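Local coordinates for microcompartments protein (Desulfitobacterium hafniense, PDB 3NWG) that probably builds part of the protein shell of a bacterial microcompartment, as a tandem BMC-domain subunit that assembles with further copies of itself, at the interface of chains A and B. Sequence-based numbering; all coordinates share one arbitrary frame. Chains: chain A/B, Microcompartments protein.

The interface of chains A and B. Residues chain A 21, 24-25; chain B 174, 176-177.
Two first torsions set up the pairing of A:Asp21 with B:His174: the carboxylate of A:Asp21 swings away from its own backbone N (chi1 -173°), toward chain B, and the B:His174 ring likewise lies opposite its N (chi1 -163°), consistent with that amide being clear to meet the acid. B:His174 N donates to A:Asp21 OD1 at 2.7 Å, nearly along the C-O axis of that oxygen and close to straight, with 170° at the hydrogen. The second carboxylate oxygen is engaged within chain A, where the extended A:Lys25 chain brings NZ to A:Asp21 OD2 at 2.6 Å on the syn side, a hydrogen bond and salt bridge between residues one turn apart on helix 13-26. Both oxygens therefore have a partner, and the lysine probably helps keep the acid ionised and fixed in rotation.

Beside this polar grip, A:Leu24 packs on the imidazole. Its CB stands over the middle of one ring face, 3.8 Å from the B:His174 ring centroid in a CH-pi contact, while the CD1 branch reaches toward the ND1 side at 3.7 Å from B:His174 ND1. The ring is also tethered within chain B, since B:His176 N donates to B:His174 ND1 at 3.2 Å, somewhat tilted from the ring plane; ND1 thus acts as an acceptor. With an alanine at B:His174, A:Leu24 would probably lose the flat surface it rests on and the B:His176 amide its ND1 acceptor, though the main-chain bond to the acid could persist. B:Leu177 CD2 abuts A:Asp21 CB at 3.7 Å, the side chains crossing at about a right angle.

The whole interface lacks exact two-fold symmetry; the patch may belong to the subunit packing of a pseudohexameric trimer, typical of tandem-BMC proteins, though the structure alone does not establish which contacts form the shell. In the fold, one face near the end of helix 13-26, within the first BMC domain of chain A, meets the loop residue B:His174 and the short helix 175-178 near the C-terminus of chain B.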
# COMPACT_ATOMS: atom_id res chain seq x y z
N ASP A 21 -3.21 24.93 -10.33
CA ASP A 21 -4.51 25.53 -10.09
C ASP A 21 -4.90 26.46 -11.22
O ASP A 21 -6.03 26.44 -11.68
CB ASP A 21 -4.48 26.31 -8.78
CG ASP A 21 -5.85 26.81 -8.37
OD1 ASP A 21 -6.67 25.96 -7.95
OD2 ASP A 21 -6.12 28.04 -8.46
N LEU A 24 -5.64 24.29 -14.54
CA LEU A 24 -6.94 23.65 -14.54
C LEU A 24 -8.06 24.65 -14.79
O LEU A 24 -9.11 24.28 -15.35
CB LEU A 24 -7.18 22.96 -13.20
CG LEU A 24 -6.24 21.79 -12.94
CD1 LEU A 24 -6.42 21.31 -11.53
CD2 LEU A 24 -6.47 20.66 -13.96
N LYS A 25 -7.83 25.90 -14.39
CA LYS A 25 -8.88 26.91 -14.43
C LYS A 25 -8.93 27.61 -15.77
O LYS A 25 -9.96 28.16 -16.16
CB LYS A 25 -8.66 27.93 -13.32
CG LYS A 25 -9.04 27.44 -11.96
CD LYS A 25 -8.79 28.48 -10.91
CE LYS A 25 -9.24 27.98 -9.55
NZ LYS A 25 -8.64 28.78 -8.45
N HIS B 174 -8.94 24.98 -6.85
CA HIS B 174 -9.67 24.05 -7.70
C HIS B 174 -9.94 22.78 -6.91
O HIS B 174 -9.15 22.40 -6.06
CB HIS B 174 -8.83 23.71 -8.92
CG HIS B 174 -9.61 23.08 -10.05
ND1 HIS B 174 -9.80 21.72 -10.16
CD2 HIS B 174 -10.22 23.63 -11.12
CE1 HIS B 174 -10.51 21.46 -11.24
NE2 HIS B 174 -10.78 22.61 -11.85
N HIS B 176 -9.59 19.71 -7.67
CA HIS B 176 -8.52 18.70 -7.74
C HIS B 176 -7.31 19.09 -6.87
O HIS B 176 -6.25 18.45 -6.91
CB HIS B 176 -8.09 18.36 -9.18
CG HIS B 176 -9.21 17.84 -10.04
ND1 HIS B 176 -9.21 17.95 -11.41
CD2 HIS B 176 -10.37 17.22 -9.71
CE1 HIS B 176 -10.33 17.43 -11.89
NE2 HIS B 176 -11.05 16.97 -10.88
N LEU B 177 -7.49 20.15 -6.08
CA LEU B 177 -6.55 20.51 -5.03
C LEU B 177 -7.13 20.17 -3.65
O LEU B 177 -6.38 19.99 -2.69
CB LEU B 177 -6.16 21.99 -5.13
CG LEU B 177 -5.01 22.40 -6.06
CD1 LEU B 177 -5.23 21.98 -7.51
CD2 LEU B 177 -4.79 23.90 -5.95